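Local coordinates for protein beta-glucuronidase (Dictyoglomus thermophilum, PDB 6XXW) that probably hydrolyses beta-D-glucuronides, releasing glucuronic acid, as a glycoside hydrolase of family 2 with a TIM-barrel domain, at residues Gly305-Asp309 / Ser340-Ser345; Val359-Ala363 / Leu398-Asp402; Ile549-Phe555 / Asn567-Thr573. One frame throughout, in Å; residues are numbered along the deposited sequence. Where two conformers were deposited one is given.

Contact 1. Residues Gly305-Asp309 / Ser340-Ser345; sequences GKHED and SHYPYS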
ATOM      1  N   GLY A 305      23.629   1.155   8.826  1.00 16.24           N
ATOM      2  CA  GLY A 305      24.020   2.390   8.156  1.00 14.04           C
ATOM      3  C   GLY A 305      22.781   3.273   8.192  1.00 19.74           C
ATOM      4  O   GLY A 305      21.692   2.754   7.938  1.00 19.14           O
ATOM      5  N   LYS A 306      22.934   4.531   8.585  1.00 14.27           N
ATOM      6  CA  LYS A 306      21.777   5.434   8.613  1.00 17.25           C
ATOM      7  C   LYS A 306      21.908   6.486   7.507  1.00 17.43           C
ATOM      8  O   LYS A 306      22.677   6.312   6.650  1.00 21.98           O
ATOM      9  CB  LYS A 306      21.685   6.074   9.997  1.00 15.70           C
ATOM     10  CG  LYS A 306      21.228   5.166  11.114  1.00 19.17           C
ATOM     11  CD  LYS A 306      21.095   5.863  12.435  1.00 17.81           C
ATOM     12  CE  LYS A 306      19.686   6.174  12.858  1.00 25.00           C
ATOM     13  NZ  LYS A 306      19.004   7.134  11.969  1.00 23.74           N
ATOM     14  N   HIS A 307      21.040   7.467   7.519  1.00 17.56           N
ATOM     15  CA  HIS A 307      21.144   8.645   6.668  1.00 17.66           C
ATOM     16  C   HIS A 307      20.467   9.775   7.418  1.00 20.38           C
ATOM     17  O   HIS A 307      19.562   9.535   8.214  1.00 19.00           O
ATOM     18  CB  HIS A 307      20.466   8.471   5.297  1.00 18.53           C
ATOM     19  CG  HIS A 307      21.416   8.170   4.184  1.00 20.38           C
ATOM     20  ND1 HIS A 307      22.468   8.998   3.857  1.00 16.03           N
ATOM     21  CD2 HIS A 307      21.484   7.121   3.331  1.00 20.75           C
ATOM     22  CE1 HIS A 307      23.143   8.473   2.855  1.00 17.62           C
ATOM     23  NE2 HIS A 307      22.568   7.332   2.518  1.00 16.75           N
ATOM     24  N   GLU A 308      20.884  11.010   7.151  1.00 17.80           N
ATOM     25  CA  GLU A 308      20.156  12.154   7.690  1.00 17.42           C
ATOM     26  C   GLU A 308      19.076  12.486   6.674  1.00 20.60           C
ATOM     27  O   GLU A 308      19.321  13.180   5.689  1.00 18.91           O
ATOM     28  CB  GLU A 308      21.095  13.321   7.972  1.00 19.32           C
ATOM     29  CG  GLU A 308      21.916  13.098   9.230  1.00 22.36           C
ATOM     30  CD  GLU A 308      22.730  14.314   9.617  1.00 20.95           C
ATOM     31  OE1 GLU A 308      23.425  14.866   8.733  1.00 28.61           O
ATOM     32  OE2 GLU A 308      22.664  14.725  10.802  1.00 24.27           O
ATOM     33  N   ASP A 309      17.874  11.959   6.908  1.00 17.69           N
ATOM     34  CA  ASP A 309      16.811  11.985   5.915  1.00 17.08           C
ATOM     35  C   ASP A 309      15.500  11.743   6.645  1.00 18.87           C
ATOM     36  O   ASP A 309      15.414  10.841   7.485  1.00 16.06           O
ATOM     37  CB  ASP A 309      17.057  10.909   4.835  1.00 16.03           C
ATOM     38  CG  ASP A 309      15.849  10.684   3.933  1.00 19.58           C
ATOM     39  OD1 ASP A 309      14.878  10.019   4.361  1.00 17.03           O
ATOM     40  OD2 ASP A 309      15.876  11.176   2.789  1.00 18.89           O
ATOM     41  N   SER A 340      26.762   6.857   7.642  1.00 16.12           N
ATOM     42  CA  SER A 340      26.758   6.886   6.188  1.00 15.48           C
ATOM     43  C   SER A 340      26.006   8.122   5.698  1.00 16.24           C
ATOM     44  O   SER A 340      24.906   8.409   6.182  1.00 17.40           O
ATOM     45  CB  SER A 340      26.117   5.598   5.664  1.00 19.42           C
ATOM     46  OG  SER A 340      25.068   5.165   6.519  1.00 20.69           O
ATOM     47  N   HIS A 341      26.607   8.896   4.779  1.00 13.23           N
ATOM     48  CA  HIS A 341      28.008   8.805   4.357  1.00 17.58           C
ATOM     49  C   HIS A 341      28.667  10.168   4.540  1.00 19.38           C
ATOM     50  O   HIS A 341      29.191  10.736   3.588  1.00 17.42           O
ATOM     51  CB  HIS A 341      28.129   8.394   2.881  1.00 16.77           C
ATOM     52  CG  HIS A 341      27.491   7.076   2.557  1.00 18.00           C
ATOM     53  ND1 HIS A 341      27.967   5.879   3.050  1.00 19.49           N
ATOM     54  CD2 HIS A 341      26.418   6.769   1.791  1.00 18.45           C
ATOM     55  CE1 HIS A 341      27.217   4.890   2.594  1.00 20.64           C
ATOM     56  NE2 HIS A 341      26.268   5.404   1.831  1.00 21.11           N
ATOM     57  N   TYR A 342      28.612  10.709   5.747  1.00 15.97           N
ATOM     58  CA  TYR A 342      29.040  12.079   5.999  1.00 18.02           C
ATOM     59  C   TYR A 342      28.918  12.289   7.500  1.00 18.75           C
ATOM     60  O   TYR A 342      28.208  11.525   8.172  1.00 15.55           O
ATOM     61  CB  TYR A 342      28.182  13.089   5.221  1.00 17.54           C
ATOM     62  CG  TYR A 342      26.723  12.682   5.140  1.00 17.37           C
ATOM     63  CD1 TYR A 342      25.861  12.896   6.217  1.00 17.50           C
ATOM     64  CD2 TYR A 342      26.215  12.063   3.999  1.00 18.28           C
ATOM     65  CE1 TYR A 342      24.525  12.494   6.159  1.00 14.94           C
ATOM     66  CE2 TYR A 342      24.870  11.649   3.934  1.00 18.64           C
ATOM     67  CZ  TYR A 342      24.047  11.868   5.010  1.00 18.21           C
ATOM     68  OH  TYR A 342      22.738  11.470   4.926  1.00 19.68           O
ATOM     69  N   PRO A 343      29.591  13.284   8.068  1.00 19.40           N
ATOM     70  CA  PRO A 343      29.388  13.560   9.489  1.00 16.91           C
ATOM     71  C   PRO A 343      27.942  13.964   9.732  1.00 15.36           C
ATOM     72  O   PRO A 343      27.330  14.675   8.927  1.00 18.36           O
ATOM     73  CB  PRO A 343      30.364  14.710   9.776  1.00 18.67           C
ATOM     74  CG  PRO A 343      31.428  14.565   8.689  1.00 20.01           C
ATOM     75  CD  PRO A 343      30.665  14.115   7.484  1.00 16.74           C
ATOM     76  N   TYR A 344      27.388  13.482  10.836  1.00 17.94           N
ATOM     77  CA  TYR A 344      26.036  13.866  11.200  1.00 19.99           C
ATOM     78  C   TYR A 344      26.075  15.111  12.087  1.00 20.08           C
ATOM     79  O   TYR A 344      27.137  15.639  12.437  1.00 17.72           O
ATOM     80  CB  TYR A 344      25.299  12.713  11.890  1.00 18.55           C
ATOM     81  CG  TYR A 344      24.907  11.554  10.983  1.00 19.16           C
ATOM     82  CD1 TYR A 344      25.193  11.569   9.614  1.00 15.99           C
ATOM     83  CD2 TYR A 344      24.238  10.438  11.505  1.00 18.71           C
ATOM     84  CE1 TYR A 344      24.832  10.476   8.783  1.00 17.88           C
ATOM     85  CE2 TYR A 344      23.879   9.363  10.695  1.00 20.62           C
ATOM     86  CZ  TYR A 344      24.175   9.388   9.336  1.00 16.54           C
ATOM     87  OH  TYR A 344      23.807   8.297   8.569  1.00 19.71           O
ATOM     88  N   SER A 345      24.894  15.608  12.430  1.00 16.69           N
ATOM     89  CA  SER A 345      24.806  16.722  13.358  1.00 22.10           C
ATOM     90  C   SER A 345      25.408  16.337  14.703  1.00 18.34           C
ATOM     91  O   SER A 345      25.324  15.181  15.139  1.00 16.70           O
ATOM     92  CB  SER A 345      23.351  17.134  13.541  1.00 23.01           C
ATOM     93  OG  SER A 345      22.642  16.097  14.192  1.00 24.04           O
TER
HETATM   94  O   HOH W   1      23.682   6.049   0.248  1.00 21.85           O
HETATM   95  O   HOH W   2      20.751  15.490  12.406  1.00 27.25           O
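Tyr-342 OH sits where His-307 and Glu-308 converge: His-307 ND1 lies 2.7 Å from it in a nearly straight hydrogen bond (167°). Glu-308 N donates to Tyr-342 OH over 2.9 Å, and Lys-315 NZ is a third partner. Tyr-342 CG, set between the backbone N and the carbonyl carbon, turns the hydroxyl to this point. The tyrosine and imidazole rings meet rim to rim, planes 34° apart. Nearby, Ser-340 OG donates to Lys-306 O at 2.7 Å, tying the two loops together beyond their parallel strands. Glu-308 CG completes the dense part, over one face of the Tyr-344 ring, 3.8 Å from its centroid, the carboxylate almost parallel to the ring (11°). Glu-308 OE2 takes Ser-345 N at 2.9 Å, on its syn side but tilted well out of the carboxylate plane. At the looser margins waters take over: water 2 links Glu-308 OE2 to Ser-345 OG, and water 1 joins His-307 NE2 and, weakly, His-341 NE2. The His-341 ring, held at ND1 by Glu-362, lies about 4 Å from a bound Tris molecule. Glu-308 OE1 pairs with Arg-184; with the start of helix 346-355 also near, the carboxylate is likely to be kept ionised.

Contact 2. Residues Val359-Ala363 / Leu398-Asp402; sequences VIEEA and LIARD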
ATOM      1  N   VAL A 359      29.339   4.627  17.496  1.00 19.41           N
ATOM      2  CA  VAL A 359      29.211   5.292  16.208  1.00 20.35           C
ATOM      3  C   VAL A 359      30.516   5.143  15.427  1.00 17.85           C
ATOM      4  O   VAL A 359      31.595   5.457  15.941  1.00 19.21           O
ATOM      5  CB  VAL A 359      28.847   6.777  16.389  1.00 20.91           C
ATOM      6  CG1 VAL A 359      28.844   7.482  15.056  1.00 18.34           C
ATOM      7  CG2 VAL A 359      27.483   6.902  17.068  1.00 16.27           C
ATOM      8  N   ILE A 360      30.411   4.670  14.193  1.00 17.00           N
ATOM      9  CA  ILE A 360      31.482   4.800  13.207  1.00 15.55           C
ATOM     10  C   ILE A 360      31.165   6.062  12.422  1.00 17.27           C
ATOM     11  O   ILE A 360      30.197   6.089  11.659  1.00 16.37           O
ATOM     12  CB  ILE A 360      31.556   3.579  12.273  1.00 16.27           C
ATOM     13  CG1 ILE A 360      31.735   2.280  13.066  1.00 19.17           C
ATOM     14  CG2 ILE A 360      32.697   3.747  11.268  1.00 16.02           C
ATOM     15  CD1 ILE A 360      31.465   1.007  12.256  1.00 21.03           C
ATOM     16  N   GLU A 361      31.959   7.115  12.587  1.00 14.48           N
ATOM     17  CA  GLU A 361      31.649   8.353  11.889  1.00 16.50           C
ATOM     18  C   GLU A 361      32.491   8.468  10.629  1.00 19.16           C
ATOM     19  O   GLU A 361      33.704   8.233  10.653  1.00 18.53           O
ATOM     20  CB  GLU A 361      31.835   9.581  12.773  1.00 18.92           C
ATOM     21  CG  GLU A 361      31.373  10.840  12.053  1.00 18.42           C
ATOM     22  CD  GLU A 361      31.030  11.953  12.999  1.00 24.41           C
ATOM     23  OE1 GLU A 361      31.758  12.103  14.002  1.00 23.07           O
ATOM     24  OE2 GLU A 361      30.036  12.664  12.736  1.00 19.74           O
ATOM     25  N   GLU A 362      31.833   8.826   9.529  1.00 15.81           N
ATOM     26  CA  GLU A 362      32.381   8.696   8.191  1.00 15.82           C
ATOM     27  C   GLU A 362      32.496  10.054   7.509  1.00 18.37           C
ATOM     28  O   GLU A 362      31.577  10.884   7.580  1.00 18.22           O
ATOM     29  CB  GLU A 362      31.489   7.760   7.364  1.00 16.00           C
ATOM     30  CG  GLU A 362      31.976   7.488   5.971  1.00 19.02           C
ATOM     31  CD  GLU A 362      31.272   6.292   5.390  1.00 21.32           C
ATOM     32  OE1 GLU A 362      31.610   5.149   5.795  1.00 19.28           O
ATOM     33  OE2 GLU A 362      30.371   6.499   4.552  1.00 18.63           O
ATOM     34  N   ALA A 363      33.630  10.266   6.847  1.00 18.02           N
ATOM     35  CA  ALA A 363      33.846  11.435   6.008  1.00 17.41           C
ATOM     36  C   ALA A 363      33.021  11.337   4.727  1.00 20.43           C
ATOM     37  O   ALA A 363      32.701  10.236   4.265  1.00 19.63           O
ATOM     38  CB  ALA A 363      35.333  11.561   5.666  1.00 22.32           C
ATOM     39  N   LEU A 398      36.550  17.432  11.177  1.00 19.42           N
ATOM     40  CA  LEU A 398      35.682  16.417  11.760  1.00 18.27           C
ATOM     41  C   LEU A 398      36.217  15.954  13.107  1.00 19.31           C
ATOM     42  O   LEU A 398      35.477  15.878  14.092  1.00 19.14           O
ATOM     43  CB  LEU A 398      35.556  15.247  10.788  1.00 20.15           C
ATOM     44  CG  LEU A 398      34.879  13.971  11.275  1.00 20.20           C
ATOM     45  CD1 LEU A 398      33.441  14.244  11.697  1.00 18.96           C
ATOM     46  CD2 LEU A 398      34.940  12.909  10.179  1.00 18.10           C
ATOM     47  N   ILE A 399      37.511  15.652  13.170  1.00 18.39           N
ATOM     48  CA  ILE A 399      38.101  15.242  14.435  1.00 21.66           C
ATOM     49  C   ILE A 399      38.071  16.390  15.439  1.00 20.27           C
ATOM     50  O   ILE A 399      37.806  16.181  16.628  1.00 20.14           O
ATOM     51  CB  ILE A 399      39.521  14.697  14.184  1.00 20.65           C
ATOM     52  CG1 ILE A 399      39.413  13.400  13.364  1.00 25.25           C
ATOM     53  CG2 ILE A 399      40.265  14.482  15.499  1.00 23.42           C
ATOM     54  CD1 ILE A 399      40.736  12.840  12.895  1.00 32.17           C
ATOM     55  N   ALA A 400      38.316  17.626  14.984  1.00 23.05           N
ATOM     56  CA  ALA A 400      38.246  18.760  15.905  1.00 18.72           C
ATOM     57  C   ALA A 400      36.847  18.903  16.493  1.00 20.17           C
ATOM     58  O   ALA A 400      36.687  19.274  17.664  1.00 19.60           O
ATOM     59  CB  ALA A 400      38.670  20.053  15.198  1.00 22.24           C
ATOM     60  N   ARG A 401      35.813  18.611  15.700  1.00 16.64           N
ATOM     61  CA  ARG A 401      34.459  18.753  16.221  1.00 18.83           C
ATOM     62  C   ARG A 401      34.119  17.641  17.204  1.00 19.70           C
ATOM     63  O   ARG A 401      33.528  17.902  18.256  1.00 19.70           O
ATOM     64  CB  ARG A 401      33.441  18.771  15.084  1.00 19.13           C
ATOM     65  CG  ARG A 401      32.064  19.267  15.521  1.00 18.64           C
ATOM     66  CD  ARG A 401      31.016  18.981  14.459  1.00 18.77           C
ATOM     67  NE  ARG A 401      30.711  17.551  14.361  1.00 21.95           N
ATOM     68  CZ  ARG A 401      29.790  17.034  13.558  1.00 20.27           C
ATOM     69  NH1 ARG A 401      29.050  17.826  12.786  1.00 19.93           N
ATOM     70  NH2 ARG A 401      29.607  15.721  13.530  1.00 19.38           N
ATOM     71  N   ASP A 402      34.487  16.396  16.886  1.00 15.45           N
ATOM     72  CA  ASP A 402      33.900  15.239  17.553  1.00 19.39           C
ATOM     73  C   ASP A 402      34.870  14.458  18.428  1.00 20.32           C
ATOM     74  O   ASP A 402      34.470  13.437  19.004  1.00 20.09           O
ATOM     75  CB  ASP A 402      33.267  14.317  16.502  1.00 17.05           C
ATOM     76  CG  ASP A 402      32.088  14.978  15.811  1.00 24.17           C
ATOM     77  OD1 ASP A 402      31.597  15.999  16.339  1.00 19.70           O
ATOM     78  OD2 ASP A 402      31.643  14.506  14.752  1.00 27.09           O
TER
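Glu-361 reaches from strand 358-362 to the last turn of helix 385-402, where Leu-398, Arg-401 and Asp-402 receive it. Its CB points at the helix, and with CG anti to the backbone N (chi1 -175°) the chain runs on extended across the gap between strand and helix. CG passes Leu-398 CD1, a methyl that comes closer to the next atom, lying 3.6 Å from Glu-361 CD. At the tip the two oxygens have different nearest mates. OE1 lies only 2.5 Å from Asp-402 OD2, the two carboxylates nearly coplanar. OE2 forms a salt bridge with Arg-401 NH2 at 3.2 Å, near the plane of the guanidinium at its edge, and takes a weak bond from Tyr-344 N. Arg-401 itself bends at chi3 (71°) and grips Asp-402 side-on: NE donates to OD1 at 2.7 Å, and NH2 to the syn lone pair of OD2, also at 2.7 Å. Together with this side-on grip, the bond from NH2 to Tyr-344 O limits the turning of the guanidinium. An alanine in place of Asp-402 would remove both acceptors of the grip, and is likely to leave Arg-401 NE without its mate and the guanidinium freer to turn away from Glu-361. The axes of the short strand and helix segments approach to 11.0 Å, their directions 144° apart, as successive elements of one beta-alpha unit in the TIM barrel, and Leu-398 fills in beside the acids with its other methyl near Ala-363. Two buried carboxylates share one arginine here, and their closest oxygens approach so nearly that an acid group probably carries a proton, which would ease the repulsion.

Contact 3. Residues Ile549-Phe555 / Asn567-Thr573; sequences IWNFADF and NKKGVFT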
ATOM      1  N   ILE A 549      23.126  -3.664   8.802  1.00 16.25           N
ATOM      2  CA  ILE A 549      22.181  -3.788   7.701  1.00 19.02           C
ATOM      3  C   ILE A 549      22.019  -2.426   7.035  1.00 17.82           C
ATOM      4  O   ILE A 549      21.979  -1.389   7.702  1.00 15.25           O
ATOM      5  CB  ILE A 549      20.834  -4.344   8.213  1.00 20.15           C
ATOM      6  CG1 ILE A 549      20.950  -5.834   8.585  1.00 21.81           C
ATOM      7  CG2 ILE A 549      19.728  -4.202   7.153  1.00 16.92           C
ATOM      8  CD1 ILE A 549      21.626  -6.142   9.933  1.00 17.79           C
ATOM      9  N   TRP A 550      21.955  -2.420   5.708  1.00 16.65           N
ATOM     10  CA  TRP A 550      21.573  -1.242   4.936  1.00 13.90           C
ATOM     11  C   TRP A 550      20.094  -1.369   4.588  1.00 12.38           C
ATOM     12  O   TRP A 550      19.722  -2.306   3.880  1.00 18.07           O
ATOM     13  CB  TRP A 550      22.385  -1.164   3.646  1.00 17.38           C
ATOM     14  CG  TRP A 550      22.186   0.110   2.926  1.00 16.49           C
ATOM     15  CD1 TRP A 550      21.373   0.343   1.853  1.00 17.14           C
ATOM     16  CD2 TRP A 550      22.793   1.353   3.256  1.00 16.57           C
ATOM     17  NE1 TRP A 550      21.455   1.668   1.486  1.00 19.18           N
ATOM     18  CE2 TRP A 550      22.321   2.309   2.334  1.00 18.73           C
ATOM     19  CE3 TRP A 550      23.709   1.749   4.238  1.00 16.59           C
ATOM     20  CZ2 TRP A 550      22.744   3.645   2.356  1.00 16.95           C
ATOM     21  CZ3 TRP A 550      24.124   3.083   4.269  1.00 20.72           C
ATOM     22  CH2 TRP A 550      23.636   4.012   3.339  1.00 22.75           C
ATOM     23  N   ASN A 551      19.251  -0.430   5.044  1.00 15.22           N
ATOM     24  CA  ASN A 551      19.583   0.795   5.794  1.00 15.49           C
ATOM     25  C   ASN A 551      18.665   0.811   7.010  1.00 17.09           C
ATOM     26  O   ASN A 551      17.731   0.011   7.070  1.00 15.75           O
ATOM     27  CB  ASN A 551      19.336   2.052   4.942  1.00 16.97           C
ATOM     28  CG  ASN A 551      19.786   3.355   5.621  1.00 23.10           C
ATOM     29  OD1 ASN A 551      19.084   3.916   6.477  1.00 19.55           O
ATOM     30  ND2 ASN A 551      20.948   3.859   5.211  1.00 18.13           N
ATOM     31  N   PHE A 552      18.918   1.715   7.961  1.00 15.54           N
ATOM     32  CA  PHE A 552      17.972   1.938   9.056  1.00 16.17           C
ATOM     33  C   PHE A 552      16.570   2.231   8.520  1.00 16.94           C
ATOM     34  O   PHE A 552      15.591   1.607   8.942  1.00 18.29           O
ATOM     35  CB  PHE A 552      18.464   3.084   9.948  1.00 18.61           C
ATOM     36  CG  PHE A 552      17.511   3.454  11.078  1.00 16.61           C
ATOM     37  CD1 PHE A 552      17.441   2.684  12.233  1.00 18.38           C
ATOM     38  CD2 PHE A 552      16.725   4.602  10.994  1.00 20.16           C
ATOM     39  CE1 PHE A 552      16.581   3.028  13.277  1.00 15.94           C
ATOM     40  CE2 PHE A 552      15.857   4.962  12.027  1.00 16.20           C
ATOM     41  CZ  PHE A 552      15.786   4.172  13.178  1.00 17.56           C
ATOM     42  N   ALA A 553      16.451   3.165   7.572  1.00 16.55           N
ATOM     43  CA  ALA A 553      15.129   3.563   7.087  1.00 17.37           C
ATOM     44  C   ALA A 553      15.174   3.951   5.613  1.00 17.80           C
ATOM     45  O   ALA A 553      16.203   4.422   5.115  1.00 19.93           O
ATOM     46  CB  ALA A 553      14.576   4.743   7.898  1.00 13.80           C
ATOM     47  N   ASP A 554      14.024   3.805   4.937  1.00 14.05           N
ATOM     48  CA  ASP A 554      13.868   4.289   3.560  1.00 14.53           C
ATOM     49  C   ASP A 554      14.254   5.760   3.462  1.00 17.70           C
ATOM     50  O   ASP A 554      13.879   6.571   4.313  1.00 18.87           O
ATOM     51  CB  ASP A 554      12.414   4.125   3.076  1.00 13.30           C
ATOM     52  CG  ASP A 554      11.941   2.677   3.091  1.00 18.71           C
ATOM     53  OD1 ASP A 554      12.796   1.769   3.077  1.00 16.97           O
ATOM     54  OD2 ASP A 554      10.705   2.446   3.121  1.00 20.23           O
ATOM     55  N   PHE A 555      14.992   6.112   2.406  1.00 13.81           N
ATOM     56  CA  PHE A 555      15.478   7.482   2.241  1.00 20.98           C
ATOM     57  C   PHE A 555      15.415   7.883   0.775  1.00 17.05           C
ATOM     58  O   PHE A 555      15.375   7.034  -0.114  1.00 19.51           O
ATOM     59  CB  PHE A 555      16.918   7.646   2.769  1.00 17.95           C
ATOM     60  CG  PHE A 555      17.932   6.771   2.080  1.00 16.99           C
ATOM     61  CD1 PHE A 555      18.157   5.468   2.516  1.00 20.57           C
ATOM     62  CD2 PHE A 555      18.672   7.252   1.003  1.00 16.19           C
ATOM     63  CE1 PHE A 555      19.106   4.656   1.883  1.00 18.13           C
ATOM     64  CE2 PHE A 555      19.616   6.442   0.363  1.00 14.81           C
ATOM     65  CZ  PHE A 555      19.841   5.158   0.805  1.00 16.82           C
ATOM     66  N   ASN A 567      15.457   5.043  -2.006  1.00 18.63           N
ATOM     67  CA  ASN A 567      16.033   3.754  -1.651  1.00 17.19           C
ATOM     68  C   ASN A 567      15.111   3.078  -0.638  1.00 19.33           C
ATOM     69  O   ASN A 567      14.819   3.640   0.420  1.00 18.78           O
ATOM     70  CB  ASN A 567      17.436   3.952  -1.081  1.00 21.86           C
ATOM     71  CG  ASN A 567      18.197   2.651  -0.888  1.00 21.44           C
ATOM     72  OD1 ASN A 567      17.725   1.730  -0.214  1.00 23.52           O
ATOM     73  ND2 ASN A 567      19.404   2.585  -1.446  1.00 20.43           N
ATOM     74  N   LYS A 568      14.667   1.867  -0.955  1.00 15.78           N
ATOM     75  CA  LYS A 568      13.674   1.182  -0.147  1.00 14.78           C
ATOM     76  C   LYS A 568      14.274   0.051   0.676  1.00 16.88           C
ATOM     77  O   LYS A 568      13.545  -0.840   1.108  1.00 14.55           O
ATOM     78  CB  LYS A 568      12.545   0.658  -1.039  1.00 20.43           C
ATOM     79  CG  LYS A 568      11.588   1.753  -1.509  1.00 20.12           C
ATOM     80  CD  LYS A 568      10.693   2.202  -0.347  1.00 22.42           C
ATOM     81  CE  LYS A 568       9.545   3.116  -0.798  1.00 20.57           C
ATOM     82  NZ  LYS A 568      10.037   4.450  -1.307  1.00 22.42           N
ATOM     83  N   LYS A 569      15.583   0.085   0.930  1.00 14.14           N
ATOM     84  CA  LYS A 569      16.229  -0.938   1.738  1.00 12.01           C
ATOM     85  C   LYS A 569      16.091  -0.693   3.242  1.00 15.84           C
ATOM     86  O   LYS A 569      16.695  -1.430   4.028  1.00 16.82           O
ATOM     87  CB  LYS A 569      17.708  -1.030   1.361  1.00 14.85           C
ATOM     88  CG  LYS A 569      17.929  -1.486  -0.079  1.00 18.34           C
ATOM     89  CD  LYS A 569      19.273  -2.168  -0.260  1.00 19.29           C
ATOM     90  CE  LYS A 569      19.465  -2.615  -1.710  1.00 18.88           C
ATOM     91  NZ  LYS A 569      19.203  -1.493  -2.673  1.00 20.68           N
ATOM     92  N   GLY A 570      15.318   0.304   3.662  1.00 18.27           N
ATOM     93  CA  GLY A 570      15.146   0.526   5.087  1.00 15.03           C
ATOM     94  C   GLY A 570      14.562  -0.695   5.788  1.00 18.20           C
ATOM     95  O   GLY A 570      13.729  -1.420   5.236  1.00 17.48           O
ATOM     96  N   VAL A 571      15.040  -0.946   7.009  1.00 17.65           N
ATOM     97  CA  VAL A 571      14.391  -1.891   7.915  0.78 17.75           C
ATOM     98  C   VAL A 571      13.140  -1.249   8.523  1.00 15.78           C
ATOM     99  O   VAL A 571      12.184  -1.947   8.887  1.00 15.70           O
ATOM    100  CB  VAL A 571      15.410  -2.338   8.981  0.78 17.70           C
ATOM    101  CG1 VAL A 571      14.737  -2.901  10.215  0.78 17.37           C
ATOM    102  CG2 VAL A 571      16.417  -3.329   8.394  0.78 16.24           C
ATOM    103  N   PHE A 572      13.141   0.074   8.645  1.00 13.52           N
ATOM    104  CA  PHE A 572      11.980   0.873   9.012  1.00 17.94           C
ATOM    105  C   PHE A 572      11.525   1.675   7.800  1.00 13.97           C
ATOM    106  O   PHE A 572      12.325   2.010   6.922  1.00 15.31           O
ATOM    107  CB  PHE A 572      12.294   1.842  10.170  1.00 15.72           C
ATOM    108  CG  PHE A 572      12.670   1.149  11.448  1.00 15.96           C
ATOM    109  CD1 PHE A 572      14.000   0.928  11.757  1.00 17.26           C
ATOM    110  CD2 PHE A 572      11.699   0.705  12.326  1.00 17.09           C
ATOM    111  CE1 PHE A 572      14.368   0.282  12.925  1.00 18.42           C
ATOM    112  CE2 PHE A 572      12.060   0.046  13.503  1.00 16.86           C
ATOM    113  CZ  PHE A 572      13.402  -0.156  13.804  1.00 16.88           C
ATOM    114  N   THR A 573      10.230   1.985   7.750  1.00 17.61           N
ATOM    115  CA  THR A 573       9.764   2.912   6.730  1.00 18.07           C
ATOM    116  C   THR A 573      10.324   4.307   7.015  1.00 18.56           C
ATOM    117  O   THR A 573      10.886   4.573   8.083  1.00 16.52           O
ATOM    118  CB  THR A 573       8.237   2.951   6.694  1.00 17.67           C
ATOM    119  OG1 THR A 573       7.758   3.441   7.945  1.00 19.16           O
ATOM    120  CG2 THR A 573       7.677   1.567   6.450  1.00 24.05           C
TER
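Asn-567 N donates to Phe-555 O over 2.7 Å, the shortest bond here, and Phe-555 N returns one to Asn-567 O, making an antiparallel hydrogen-bonded pair. With CG anti to the backbone N (chi1 -171°), Asn-567 lies along the Phe-555 ring: CB sits over a face, 3.5 Å from the centroid, with the amide 20° from the ring plane. Asn-567 OD1 closes an Asx turn by accepting Lys-569 N, which fixes the rotation of the amide, while ND2 goes to Asp-175 and lies near the edge of the Trp-550 indole. Trp-550 comes within about 3 Å of a bound Tris molecule, consistent with a pocket at this end of the barrel. Earlier in the first segment, Asn-551, preceded by a cis peptide, donates its N to Lys-569 O from above the carbonyl plane and accepts Val-571 N at 2.9 Å. Ala-553 CA and Gly-570 CA come within 3.6 Å, and a CB on the glycine would collide with Asp-554 N. Asp-554 OD1 takes a weak bond from Gly-570 N and a salt bridge from Lys-579. Phe-552 and Phe-572 meet obliquely, planes 46° apart and CE1 to CE1 3.5 Å. These rings pack on helix 319-332, against Leu-329 and Trp-331 among others. Ile-549, on strand 544-550, and Val-571 face helix 580-591, on Leu-585 and Val-581.

In the fold
All three contacts belong to the TIM-barrel domain and are largely buried, yet they differ in depth. Contact 1 lies near the centre of the chain; contact 3 is farther out, where Lys-568 touches Phe-514 of the second subunit. Contact 1 joins loops that follow neighbouring strands, contact 2 pairs a strand with its following helix, and contact 3 folds the chain after strand 544-550 back on itself. Polar side chains dominate contact 1, charges contact 2, and backbone bonds with aromatic packing contact 3. Contact 1 is the middle piece, reaching contact 2 through side-chain bonds and contact 3 through the backbone of Gly-305; contacts 2 and 3 do not touch, though both reach the barrel sheet.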